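Side-chain contacts in glucanase (Clostridium thermocellum, PDB 5GXX), which probably hydrolyses internal beta-1,4-glucosidic bonds of cellulose, as a cellulosomal endoglucanase of glycoside hydrolase family 9: residues Ile128-Thr133 with Gly537-Pro542; Glu264-Ala269 with Phe313-Ser318; Glu462-Leu467 with Arg578-Thr583; Ser572-Thr577 with Thr583-Val588. The protein carries 1 engineered substitution. All coordinates share one frame; numbering follows the deposited sequence. Where two conformers were deposited one is given.

Contact 1: Ile128-Thr133 with Gly537-Pro542; sequences IEKEMT and GTNICP
Lys130, on the short helix 128-131 of the catalytic module, reaches toward Thr538 and Cys541 in the loop between beta strands 527-534 and 549-557, and is the only residue of 128-133 that touches the loop. Its ammonium group does the polar work, with NZ donating to the hydroxyl OG1 of Thr538 over 3.0 Å. That hydroxyl has a second partner, Asp536 OD1, so the lysine charge lies within a short relay that ends on a carboxylate, which probably strengthens the grip. The side chain does not arrive straight. With chi2 at -63° and chi3 at -66° it folds twice, and the bends leave CB and CG beside the sulfur SG of Cys541, CB at 3.9 Å from it. Farther out, CE comes within 3.4 Å of the backbone O of Thr538.

Two modules meet here: the helical family 9 catalytic domain on one side and the beta sandwich of a cellulose-binding module on the other. Pairings of this kind, with the accessory module closely apposed to the catalytic one, are known from other family 9 endoglucanases. The loop contains a 3-10 segment at 537-539, in which Ile540 N bonds to Gly537 O at 2.9 Å. Behind it Ile540 packs on Leu467 of strand 460-469, while Cys541 rests on Leu477.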
loop_
_atom_site.group_PDB
_atom_site.type_symbol
_atom_site.label_atom_id
_atom_site.label_comp_id
_atom_site.label_asym_id
_atom_site.label_seq_id
_atom_site.Cartn_x
_atom_site.Cartn_y
_atom_site.Cartn_z
ATOM N N ILE A 128 19.316 -7.030 -14.746
ATOM C CA ILE A 128 18.112 -7.875 -14.895
ATOM C C ILE A 128 18.032 -9.046 -13.903
ATOM O O ILE A 128 16.932 -9.487 -13.552
ATOM C CB ILE A 128 17.895 -8.367 -16.359
ATOM C CG1 ILE A 128 16.453 -8.859 -16.557
ATOM C CG2 ILE A 128 18.894 -9.452 -16.716
ATOM C CD1 ILE A 128 16.078 -9.084 -18.017
ATOM N N GLU A 129 19.175 -9.550 -13.443
ATOM C CA GLU A 129 19.172 -10.661 -12.493
ATOM C C GLU A 129 18.652 -10.274 -11.110
ATOM O O GLU A 129 18.275 -11.155 -10.338
ATOM C CB GLU A 129 20.557 -11.307 -12.405
ATOM C CG GLU A 129 20.971 -11.951 -13.722
ATOM C CD GLU A 129 22.378 -12.523 -13.701
ATOM O OE1 GLU A 129 23.227 -12.040 -12.919
ATOM O OE2 GLU A 129 22.645 -13.437 -14.504
ATOM N N LYS A 130 18.608 -8.978 -10.804
ATOM C CA LYS A 130 17.963 -8.500 -9.587
ATOM C C LYS A 130 16.444 -8.546 -9.705
ATOM O O LYS A 130 15.754 -8.647 -8.688
ATOM C CB LYS A 130 18.420 -7.080 -9.230
ATOM C CG LYS A 130 19.907 -6.936 -8.880
ATOM C CD LYS A 130 20.340 -7.722 -7.638
ATOM C CE LYS A 130 19.721 -7.217 -6.353
ATOM N NZ LYS A 130 20.547 -7.637 -5.170
ATOM N N GLU A 131 15.931 -8.487 -10.934
ATOM C CA GLU A 131 14.495 -8.522 -11.209
ATOM C C GLU A 131 13.926 -9.939 -11.361
ATOM O O GLU A 131 12.835 -10.232 -10.858
ATOM C CB GLU A 131 14.180 -7.689 -12.463
ATOM C CG GLU A 131 12.732 -7.798 -12.961
ATOM C CD GLU A 131 11.716 -7.202 -11.999
ATOM O OE1 GLU A 131 12.100 -6.422 -11.104
ATOM O OE2 GLU A 131 10.513 -7.491 -12.148
ATOM N N MET A 132 14.638 -10.819 -12.060
ATOM C CA MET A 132 14.135 -12.151 -12.383
ATOM C C MET A 132 15.256 -13.168 -12.581
ATOM O O MET A 132 16.419 -12.805 -12.768
ATOM C CB MET A 132 13.255 -12.095 -13.633
ATOM C CG MET A 132 14.045 -11.929 -14.938
ATOM S SD MET A 132 13.039 -11.544 -16.383
ATOM C CE MET A 132 12.585 -9.838 -16.111
ATOM N N THR A 133 14.870 -14.440 -12.558
ATOM C CA THR A 133 15.759 -15.579 -12.780
ATOM C C THR A 133 15.435 -16.210 -14.133
ATOM O O THR A 133 14.288 -16.553 -14.429
ATOM C CB THR A 133 15.647 -16.612 -11.629
ATOM O OG1 THR A 133 15.961 -15.953 -10.400
ATOM C CG2 THR A 133 16.637 -17.752 -11.810
ATOM N N GLY A 537 24.162 -2.978 -0.506
ATOM C CA GLY A 537 23.741 -1.920 -1.399
ATOM C C GLY A 537 23.321 -2.394 -2.778
ATOM O O GLY A 537 22.774 -1.589 -3.518
ATOM N N THR A 538 23.567 -3.651 -3.159
ATOM C CA THR A 538 23.142 -4.076 -4.495
ATOM C C THR A 538 21.617 -4.094 -4.615
ATOM O O THR A 538 21.071 -4.121 -5.723
ATOM C CB THR A 538 23.677 -5.459 -4.910
ATOM O OG1 THR A 538 23.067 -6.470 -4.096
ATOM C CG2 THR A 538 25.205 -5.527 -4.793
ATOM N N ASN A 539 20.946 -4.068 -3.464
ATOM C CA ASN A 539 19.487 -4.010 -3.459
ATOM C C ASN A 539 18.956 -2.642 -3.836
ATOM O O ASN A 539 17.756 -2.484 -4.029
ATOM C CB ASN A 539 18.953 -4.377 -2.075
ATOM C CG ASN A 539 19.074 -5.854 -1.792
ATOM O OD1 ASN A 539 19.315 -6.273 -0.660
ATOM N ND2 ASN A 539 18.933 -6.656 -2.834
ATOM N N ILE A 540 19.851 -1.663 -3.900
ATOM C CA ILE A 540 19.516 -0.367 -4.474
ATOM C C ILE A 540 19.960 -0.491 -5.924
ATOM O O ILE A 540 21.150 -0.509 -6.214
ATOM C CB ILE A 540 20.231 0.806 -3.756
ATOM C CG1 ILE A 540 20.010 0.737 -2.238
ATOM C CG2 ILE A 540 19.735 2.148 -4.330
ATOM C CD1 ILE A 540 20.845 1.768 -1.490
ATOM N N CYS A 541 18.996 -0.614 -6.833
ATOM C CA CYS A 541 19.318 -0.885 -8.233
ATOM C C CYS A 541 18.227 -0.363 -9.158
ATOM O O CYS A 541 17.058 -0.253 -8.764
ATOM C CB CYS A 541 19.511 -2.387 -8.453
ATOM S SG CYS A 541 18.188 -3.428 -7.816
ATOM N N PRO A 542 18.611 -0.002 -10.394
ATOM C CA PRO A 542 17.658 0.667 -11.265
ATOM C C PRO A 542 16.680 -0.289 -11.965
ATOM O O PRO A 542 16.646 -0.356 -13.195
ATOM C CB PRO A 542 18.587 1.378 -12.261
ATOM C CG PRO A 542 19.810 0.494 -12.325
ATOM C CD PRO A 542 19.999 0.216 -10.859
#

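Contact 2: Glu264-Ala269 with Phe313-Ser318; sequences EYHKFA and FVYADS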
loop_
_atom_site.group_PDB
_atom_site.type_symbol
_atom_site.label_atom_id
_atom_site.label_comp_id
_atom_site.label_asym_id
_atom_site.label_seq_id
_atom_site.Cartn_x
_atom_site.Cartn_y
_atom_site.Cartn_z
ATOM N N GLU A 264 16.891 -24.196 -63.323
ATOM C CA GLU A 264 15.827 -24.160 -62.314
ATOM C C GLU A 264 16.092 -23.133 -61.206
ATOM O O GLU A 264 15.159 -22.490 -60.721
ATOM C CB GLU A 264 15.555 -25.551 -61.734
ATOM C CG GLU A 264 16.624 -26.047 -60.777
ATOM C CD GLU A 264 16.392 -27.480 -60.346
ATOM O OE1 GLU A 264 16.603 -28.386 -61.177
ATOM O OE2 GLU A 264 16.025 -27.702 -59.175
ATOM N N TYR A 265 17.356 -22.974 -60.824
ATOM C CA TYR A 265 17.728 -22.064 -59.741
ATOM C C TYR A 265 17.745 -20.626 -60.252
ATOM O O TYR A 265 17.421 -19.692 -59.513
ATOM C CB TYR A 265 19.068 -22.443 -59.112
ATOM C CG TYR A 265 19.059 -23.854 -58.570
ATOM C CD1 TYR A 265 18.145 -24.221 -57.588
ATOM C CD2 TYR A 265 19.937 -24.823 -59.050
ATOM C CE1 TYR A 265 18.099 -25.503 -57.086
ATOM C CE2 TYR A 265 19.894 -26.128 -58.555
ATOM C CZ TYR A 265 18.971 -26.452 -57.578
ATOM O OH TYR A 265 18.892 -27.724 -57.061
ATOM N N HIS A 266 18.138 -20.458 -61.512
ATOM C CA HIS A 266 18.142 -19.143 -62.143
ATOM C C HIS A 266 16.731 -18.634 -62.391
ATOM O O HIS A 266 16.423 -17.465 -62.119
ATOM C CB HIS A 266 18.974 -19.143 -63.433
ATOM C CG HIS A 266 20.444 -19.100 -63.183
ATOM N ND1 HIS A 266 21.094 -17.964 -62.750
ATOM C CD2 HIS A 266 21.395 -20.061 -63.286
ATOM C CE1 HIS A 266 22.381 -18.220 -62.600
ATOM N NE2 HIS A 266 22.587 -19.489 -62.911
ATOM N N LYS A 267 15.861 -19.525 -62.856
ATOM C CA LYS A 267 14.454 -19.204 -63.033
ATOM C C LYS A 267 13.835 -18.740 -61.721
ATOM O O LYS A 267 13.117 -17.724 -61.715
ATOM C CB LYS A 267 13.670 -20.394 -63.591
ATOM C CG LYS A 267 12.170 -20.177 -63.702
ATOM C CD LYS A 267 11.483 -21.346 -64.400
ATOM C CE LYS A 267 9.995 -21.066 -64.561
ATOM N NZ LYS A 267 9.378 -22.007 -65.535
ATOM N N PHE A 268 14.089 -19.493 -60.651
ATOM C CA PHE A 268 13.591 -19.110 -59.331
ATOM C C PHE A 268 14.111 -17.747 -58.879
ATOM O O PHE A 268 13.304 -16.910 -58.463
ATOM C CB PHE A 268 13.890 -20.155 -58.247
ATOM C CG PHE A 268 13.457 -19.689 -56.882
ATOM C CD1 PHE A 268 12.156 -19.909 -56.465
ATOM C CD2 PHE A 268 14.311 -18.930 -56.088
ATOM C CE1 PHE A 268 11.724 -19.438 -55.225
ATOM C CE2 PHE A 268 13.892 -18.459 -54.851
ATOM C CZ PHE A 268 12.592 -18.705 -54.427
ATOM N N ALA A 269 15.424 -17.526 -58.949
ATOM C CA ALA A 269 16.040 -16.286 -58.476
ATOM C C ALA A 269 15.445 -15.103 -59.231
ATOM O O ALA A 269 15.172 -14.078 -58.615
ATOM C CB ALA A 269 17.559 -16.327 -58.657
ATOM N N PHE A 313 22.139 -7.888 -54.897
ATOM C CA PHE A 313 23.530 -7.580 -55.231
ATOM C C PHE A 313 24.293 -8.874 -55.538
ATOM O O PHE A 313 25.035 -8.944 -56.521
ATOM C CB PHE A 313 24.250 -6.852 -54.082
ATOM C CG PHE A 313 23.955 -5.371 -53.946
ATOM C CD1 PHE A 313 23.977 -4.488 -55.026
ATOM C CD2 PHE A 313 23.738 -4.843 -52.680
ATOM C CE1 PHE A 313 23.729 -3.129 -54.853
ATOM C CE2 PHE A 313 23.533 -3.476 -52.474
ATOM C CZ PHE A 313 23.527 -2.609 -53.565
ATOM N N VAL A 314 24.154 -9.882 -54.678
ATOM C CA VAL A 314 24.889 -11.134 -54.855
ATOM C C VAL A 314 24.492 -11.792 -56.179
ATOM O O VAL A 314 25.345 -12.249 -56.942
ATOM C CB VAL A 314 24.698 -12.098 -53.661
ATOM C CG1 VAL A 314 25.300 -13.477 -53.981
ATOM C CG2 VAL A 314 25.335 -11.560 -52.387
ATOM N N TYR A 315 23.198 -11.798 -56.481
ATOM C CA TYR A 315 22.728 -12.412 -57.706
ATOM C C TYR A 315 23.200 -11.619 -58.928
ATOM O O TYR A 315 23.734 -12.194 -59.880
ATOM C CB TYR A 315 21.208 -12.599 -57.710
ATOM C CG TYR A 315 20.795 -13.397 -58.928
ATOM C CD1 TYR A 315 21.170 -14.748 -59.060
ATOM C CD2 TYR A 315 20.060 -12.803 -59.963
ATOM C CE1 TYR A 315 20.849 -15.473 -60.189
ATOM C CE2 TYR A 315 19.713 -13.540 -61.099
ATOM C CZ TYR A 315 20.105 -14.869 -61.195
ATOM O OH TYR A 315 19.779 -15.622 -62.301
ATOM N N ALA A 316 23.035 -10.305 -58.897
ATOM C CA ALA A 316 23.490 -9.470 -60.008
ATOM C C ALA A 316 24.983 -9.651 -60.269
ATOM O O ALA A 316 25.415 -9.725 -61.414
ATOM C CB ALA A 316 23.178 -8.006 -59.738
ATOM N N ASP A 317 25.779 -9.718 -59.210
ATOM C CA ASP A 317 27.219 -9.891 -59.371
ATOM C C ASP A 317 27.605 -11.252 -59.933
ATOM O O ASP A 317 28.732 -11.417 -60.420
ATOM C CB ASP A 317 27.917 -9.696 -58.027
ATOM C CG ASP A 317 28.048 -8.240 -57.648
ATOM O OD1 ASP A 317 27.883 -7.374 -58.538
ATOM O OD2 ASP A 317 28.321 -7.962 -56.462
ATOM N N SER A 318 26.688 -12.214 -59.869
ATOM C CA SER A 318 26.989 -13.595 -60.254
ATOM C C SER A 318 26.538 -13.934 -61.672
ATOM O O SER A 318 26.771 -15.051 -62.142
ATOM C CB SER A 318 26.336 -14.578 -59.283
ATOM O OG SER A 318 24.949 -14.685 -59.548
#
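Tyr315 meets two residues of helix 263-276, with Ala269 against its face and His266 at its edge, and the two meetings differ in character. The tight part is apolar. The methyl CB of Ala269 stands 3.9 Å from the centroid of the tyrosine ring and 18° off its normal, a CH-pi contact displaced a little toward the rim, where CE1 comes to 3.7 Å from that CB. Both residues are buried. The first torsion of Tyr315 makes this possible: CG swings away from its own backbone N (chi1 -173°), which carries the ring across the gap to the neighbouring helix.

On the more exposed side the contact is a single, short polar link. His266, partly exposed, turns its ring edge to the phenol, and ND1 and Tyr315 OH are hydrogen-bonded at 2.7 Å in a nearly straight line, with OH in the imidazole plane. Either group could be the donor. The rings do not stack, since they meet rim to rim with centroids 5.7 Å apart. Gln270 NE2 is a further partner of the same hydroxyl, so two side chains of one helix fix the tip of the tyrosine. Ser318, modelled in two conformers, borders this looser side without touching the other helix.

The contact thus joins helices 263-276 and 301-318 of the helical domain, a helix-to-helix interface typical of the (alpha/alpha)6 barrel of family 9 glycoside hydrolases.

Contact 3: Glu462-Leu467 with Arg578-Thr583; sequences EIKALL and RELAKT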
loop_
_atom_site.group_PDB
_atom_site.type_symbol
_atom_site.label_atom_id
_atom_site.label_comp_id
_atom_site.label_asym_id
_atom_site.label_seq_id
_atom_site.Cartn_x
_atom_site.Cartn_y
_atom_site.Cartn_z
ATOM N N GLU A 462 15.247 16.758 11.164
ATOM C CA GLU A 462 14.861 15.447 10.670
ATOM C C GLU A 462 14.946 15.474 9.150
ATOM O O GLU A 462 14.348 16.338 8.501
ATOM C CB GLU A 462 13.448 15.082 11.123
ATOM C CG GLU A 462 13.052 13.672 10.755
ATOM C CD GLU A 462 11.700 13.312 11.326
ATOM O OE1 GLU A 462 11.637 12.873 12.498
ATOM O OE2 GLU A 462 10.705 13.488 10.594
ATOM N N ILE A 463 15.678 14.502 8.617
ATOM C CA ILE A 463 15.979 14.436 7.184
ATOM C C ILE A 463 15.271 13.235 6.558
ATOM O O ILE A 463 15.280 12.148 7.130
ATOM C CB ILE A 463 17.506 14.282 6.963
ATOM C CG1 ILE A 463 18.313 15.461 7.528
ATOM C CG2 ILE A 463 17.835 14.110 5.480
ATOM C CD1 ILE A 463 17.907 16.812 6.996
ATOM N N LYS A 464 14.652 13.447 5.399
ATOM C CA LYS A 464 14.261 12.347 4.526
ATOM C C LYS A 464 15.343 12.240 3.450
ATOM O O LYS A 464 15.632 13.213 2.743
ATOM C CB LYS A 464 12.875 12.589 3.915
ATOM C CG LYS A 464 12.468 11.567 2.878
ATOM C CD LYS A 464 11.152 11.972 2.249
ATOM C CE LYS A 464 10.755 11.078 1.090
ATOM N NZ LYS A 464 9.371 11.399 0.633
ATOM N N ALA A 465 15.940 11.056 3.337
ATOM C CA ALA A 465 17.032 10.865 2.378
ATOM C C ALA A 465 16.833 9.617 1.517
ATOM O O ALA A 465 16.538 8.539 2.022
ATOM C CB ALA A 465 18.355 10.798 3.121
ATOM N N LEU A 466 17.017 9.790 0.209
ATOM C CA LEU A 466 16.879 8.699 -0.747
ATOM C C LEU A 466 18.231 8.476 -1.407
ATOM O O LEU A 466 18.704 9.335 -2.147
ATOM C CB LEU A 466 15.856 9.072 -1.823
ATOM C CG LEU A 466 14.424 8.610 -1.539
ATOM C CD1 LEU A 466 13.812 9.308 -0.321
ATOM C CD2 LEU A 466 13.593 8.867 -2.804
ATOM N N LEU A 467 18.854 7.339 -1.112
ATOM C CA LEU A 467 20.120 6.987 -1.774
ATOM C C LEU A 467 19.780 6.291 -3.093
ATOM O O LEU A 467 19.158 5.223 -3.109
ATOM C CB LEU A 467 20.981 6.091 -0.886
ATOM C CG LEU A 467 22.301 5.644 -1.541
ATOM C CD1 LEU A 467 23.193 6.816 -1.943
ATOM C CD2 LEU A 467 23.059 4.677 -0.639
ATOM N N ARG A 578 11.975 21.573 1.725
ATOM C CA ARG A 578 11.007 20.591 2.189
ATOM C C ARG A 578 10.574 19.648 1.071
ATOM O O ARG A 578 9.752 18.756 1.288
ATOM C CB ARG A 578 9.821 21.302 2.854
ATOM C CG ARG A 578 10.213 21.881 4.212
ATOM C CD ARG A 578 9.066 22.528 4.976
ATOM N NE ARG A 578 9.174 22.294 6.419
ATOM C CZ ARG A 578 10.170 22.707 7.203
ATOM N NH1 ARG A 578 11.196 23.397 6.712
ATOM N NH2 ARG A 578 10.137 22.421 8.499
ATOM N N GLU A 579 11.136 19.843 -0.123
ATOM C CA GLU A 579 10.896 18.944 -1.249
ATOM C C GLU A 579 12.192 18.210 -1.569
ATOM O O GLU A 579 13.269 18.812 -1.517
ATOM C CB GLU A 579 10.401 19.702 -2.483
ATOM C CG GLU A 579 9.029 20.340 -2.273
ATOM C CD GLU A 579 7.931 19.307 -2.053
ATOM O OE1 GLU A 579 7.547 18.613 -3.022
ATOM O OE2 GLU A 579 7.444 19.190 -0.909
ATOM N N LEU A 580 12.084 16.923 -1.892
ATOM C CA LEU A 580 13.255 16.118 -2.224
ATOM C C LEU A 580 14.026 16.731 -3.380
ATOM O O LEU A 580 13.431 17.122 -4.384
ATOM C CB LEU A 580 12.845 14.701 -2.613
ATOM C CG LEU A 580 12.549 13.790 -1.425
ATOM C CD1 LEU A 580 11.856 12.556 -1.977
ATOM C CD2 LEU A 580 13.824 13.432 -0.669
ATOM N N ALA A 581 15.342 16.818 -3.221
ATOM C CA ALA A 581 16.218 17.291 -4.284
ATOM C C ALA A 581 17.582 16.641 -4.144
ATOM O O ALA A 581 18.061 16.431 -3.030
ATOM C CB ALA A 581 16.361 18.794 -4.225
ATOM N N LYS A 582 18.217 16.350 -5.278
ATOM C CA LYS A 582 19.602 15.898 -5.271
ATOM C C LYS A 582 20.467 16.888 -4.494
ATOM O O LYS A 582 20.315 18.107 -4.633
ATOM C CB LYS A 582 20.131 15.774 -6.705
ATOM C CG LYS A 582 21.528 15.179 -6.797
ATOM C CD LYS A 582 21.893 14.827 -8.246
ATOM C CE LYS A 582 21.801 16.053 -9.136
ATOM N NZ LYS A 582 21.940 15.679 -10.575
ATOM N N THR A 583 21.356 16.363 -3.661
ATOM C CA THR A 583 22.291 17.212 -2.941
ATOM C C THR A 583 23.718 16.699 -3.030
ATOM O O THR A 583 24.006 15.524 -2.767
ATOM C CB THR A 583 21.934 17.425 -1.448
ATOM O OG1 THR A 583 23.032 18.079 -0.802
ATOM C CG2 THR A 583 21.641 16.088 -0.731
#
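Leu580 meets Lys464 and Leu466 without an aromatic ring, side-chain amide or carboxylate between them; the flat group that takes part is the peptide carbonyl of Lys464, whose O lies 3.9 Å from Leu580 CD2. Most of the rest is aliphatic. Leu580 CD1 reaches both side chains and comes nearest to the lysine, 3.6 Å from CE, while CD2, beside the Lys464 carbonyl, also lies against Leu466, whose CD1 is 4.1 Å away. Both neighbours are crossed at about a right angle. Lys464 and Leu466, two residues apart on the strand, both point toward Leu580.

Lys464 touches mainly through its terminal methylene CE. CG lies opposite the backbone N (chi1 173°) and the chain is extended from there, which brings CE across Leu580. Its NZ is 3.8 Å from Leu580 CD1, and has a weak, long ion pair with Glu551 OE2. Leu466 likewise touches Glu551, besides Glu450 of strand 447-456. This is the partly exposed side of the sheet.

Strand 460-469 pairs antiparallel with strand 447-456, which in turn pairs with strand 581-583, so Leu580, just ahead of that last strand, reaches strand 460-469, with which strand 581-583 is not directly paired. On the other face, Ile463, Ala465 and Leu467 pack on strand 481-488 of the second sheet. Alternation of this sort, with one face turned to the interior and one to the surface, is characteristic of a beta sandwich such as that of the cellulose-binding modules.

Contact 4: Ser572-Thr577 with Thr583-Val588; sequences SYQGLT and TKYMPV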
loop_
_atom_site.group_PDB
_atom_site.type_symbol
_atom_site.label_atom_id
_atom_site.label_comp_id
_atom_site.label_asym_id
_atom_site.label_seq_id
_atom_site.Cartn_x
_atom_site.Cartn_y
_atom_site.Cartn_z
ATOM N N SER A 572 25.804 19.586 5.599
ATOM C CA SER A 572 24.840 18.830 4.813
ATOM C C SER A 572 23.425 19.397 4.761
ATOM O O SER A 572 22.600 18.912 3.998
ATOM C CB SER A 572 24.835 17.376 5.266
ATOM O OG SER A 572 26.112 16.830 5.040
ATOM N N TYR A 573 23.152 20.430 5.554
ATOM C CA TYR A 573 21.871 21.128 5.502
ATOM C C TYR A 573 21.783 22.143 4.366
ATOM O O TYR A 573 20.688 22.589 4.016
ATOM C CB TYR A 573 21.661 21.859 6.830
ATOM C CG TYR A 573 20.225 22.065 7.260
ATOM C CD1 TYR A 573 19.415 20.980 7.596
ATOM C CD2 TYR A 573 19.694 23.348 7.384
ATOM C CE1 TYR A 573 18.108 21.180 8.043
ATOM C CE2 TYR A 573 18.396 23.551 7.820
ATOM C CZ TYR A 573 17.606 22.466 8.152
ATOM O OH TYR A 573 16.313 22.675 8.589
ATOM N N GLN A 574 22.927 22.507 3.794
ATOM C CA GLN A 574 22.970 23.593 2.817
ATOM C C GLN A 574 22.040 23.329 1.651
ATOM O O GLN A 574 22.108 22.265 1.035
ATOM C CB GLN A 574 24.374 23.771 2.244
ATOM C CG GLN A 574 25.465 24.040 3.246
ATOM C CD GLN A 574 26.816 24.153 2.562
ATOM O OE1 GLN A 574 27.653 23.254 2.663
ATOM N NE2 GLN A 574 27.028 25.257 1.845
ATOM N N GLY A 575 21.182 24.299 1.352
ATOM C CA GLY A 575 20.321 24.231 0.177
ATOM C C GLY A 575 19.105 23.332 0.295
ATOM O O GLY A 575 18.261 23.333 -0.606
ATOM N N LEU A 576 18.979 22.591 1.396
ATOM C CA LEU A 576 17.841 21.681 1.557
ATOM C C LEU A 576 16.539 22.453 1.705
ATOM O O LEU A 576 16.491 23.499 2.355
ATOM C CB LEU A 576 18.002 20.724 2.746
ATOM C CG LEU A 576 19.133 19.694 2.686
ATOM C CD1 LEU A 576 19.033 18.741 3.870
ATOM C CD2 LEU A 576 19.104 18.921 1.371
ATOM N N THR A 577 15.499 21.934 1.064
ATOM C CA THR A 577 14.158 22.481 1.209
ATOM C C THR A 577 13.283 21.349 1.741
ATOM O O THR A 577 13.786 20.295 2.132
ATOM C CB THR A 577 13.589 22.996 -0.137
ATOM O OG1 THR A 577 13.387 21.889 -1.029
ATOM C CG2 THR A 577 14.512 24.032 -0.778
ATOM N N THR A 583 21.356 16.363 -3.661
ATOM C CA THR A 583 22.291 17.212 -2.941
ATOM C C THR A 583 23.718 16.699 -3.030
ATOM O O THR A 583 24.006 15.524 -2.767
ATOM C CB THR A 583 21.934 17.425 -1.448
ATOM O OG1 THR A 583 23.032 18.079 -0.802
ATOM C CG2 THR A 583 21.641 16.088 -0.731
ATOM N N LYS A 584 24.626 17.615 -3.342
ATOM C CA LYS A 584 26.023 17.226 -3.404
ATOM C C LYS A 584 26.683 17.242 -2.033
ATOM O O LYS A 584 27.802 16.757 -1.886
ATOM C CB LYS A 584 26.771 18.122 -4.392
ATOM C CG LYS A 584 26.978 19.542 -3.888
ATOM C CD LYS A 584 27.378 20.433 -5.050
ATOM C CE LYS A 584 28.182 21.614 -4.562
ATOM N NZ LYS A 584 28.991 22.134 -5.698
ATOM N N TYR A 585 25.966 17.748 -1.026
ATOM C CA TYR A 585 26.520 17.885 0.323
ATOM C C TYR A 585 26.306 16.704 1.280
ATOM O O TYR A 585 26.703 16.766 2.451
ATOM C CB TYR A 585 26.049 19.198 0.947
ATOM C CG TYR A 585 26.283 20.407 0.075
ATOM C CD1 TYR A 585 27.565 20.927 -0.091
ATOM C CD2 TYR A 585 25.224 21.044 -0.563
ATOM C CE1 TYR A 585 27.792 22.049 -0.880
ATOM C CE2 TYR A 585 25.439 22.168 -1.347
ATOM C CZ TYR A 585 26.722 22.658 -1.503
ATOM O OH TYR A 585 26.929 23.775 -2.284
ATOM N N MET A 586 25.668 15.649 0.782
ATOM C CA MET A 586 25.608 14.357 1.466
ATOM C C MET A 586 26.318 13.337 0.570
ATOM O O MET A 586 25.690 12.564 -0.156
ATOM C CB MET A 586 24.166 13.951 1.797
ATOM C CG MET A 586 23.449 14.935 2.739
ATOM S SD MET A 586 21.700 14.587 3.075
ATOM C CE MET A 586 21.814 12.910 3.698
ATOM N N PRO A 587 27.659 13.359 0.612
ATOM C CA PRO A 587 28.427 12.572 -0.356
ATOM C C PRO A 587 28.213 11.069 -0.214
ATOM O O PRO A 587 27.987 10.558 0.884
ATOM C CB PRO A 587 29.876 12.965 -0.053
ATOM C CG PRO A 587 29.858 13.359 1.398
ATOM C CD PRO A 587 28.543 14.069 1.555
ATOM N N VAL A 588 28.280 10.386 -1.354
ATOM C CA VAL A 588 28.107 8.943 -1.439
ATOM C C VAL A 588 29.469 8.298 -1.634
ATOM O O VAL A 588 30.312 8.837 -2.368
ATOM C CB VAL A 588 27.196 8.601 -2.626
ATOM C CG1 VAL A 588 27.044 7.087 -2.771
ATOM C CG2 VAL A 588 25.825 9.292 -2.487
HETATM O O HOH W 1 22.311 19.731 1.281
#
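An ST turn at Thr583 faces the type II beta turn from Tyr573 to Leu576, and Leu576 CD2 touches Thr583 CB at 4.3 Å where the two loops of the beta-sandwich module come together. In the ST turn Thr583 OG1 accepts from Tyr585 N at 3.0 Å. The same hydroxyl donates to a bound water, which donates two hydrogen bonds to the other loop, to Ser572 O and Gln574 O. The water thus joins the turns by three bonds, the shortest being the 2.6 Å to Gln574 O. Gly575, with a positive phi of 78°, occupies the third position of the type II turn.

A direct link runs beside the water. Ser572 OG donates to Tyr585 O at 2.7 Å, from a position 28° out of the carbonyl plane, and also bonds to Tyr486 N of strand 481-488. This pins the buried serine between the two loops, with its CB 3.8 Å from Met586 CG. A calcium ion lies about 10 Å from the side chain of Ser572, and Asp570, two residues earlier, is a ligand of one of the calcium sites.

Toward the surface, the ring of Tyr585 is sandwiched. Lys584 CG sits over the centre of one face, 3.8 Å above the plane, and Phe571 meets the ring edge-to-face. Gln574 covers the face opposite the lysine: its amide is inclined 30° to the ring, and its CB makes a CH-pi contact 4.3 Å from the Tyr585 centroid.

How the contacts relate
The four contacts sample both modules and their junction. Contact 2 lies in the helical catalytic domain, 67 and 69 Å between centres from contacts 3 and 4, which belong to the beta sandwich. Contact 1 joins the two modules; its segments are far apart in sequence and enclose contact 2. Contacts 1 and 3 interleave along the chain and touch, Ile540 CG2 lying 3.4 Å from Leu467 O. Contacts 3 and 4, with centres 8 Å apart, share Thr583 and also interleave, their side chains meeting in the sandwich interior. A chain of neighbours therefore leads from the sandwich to the catalytic module, consistent with a closely coupled two-module enzyme.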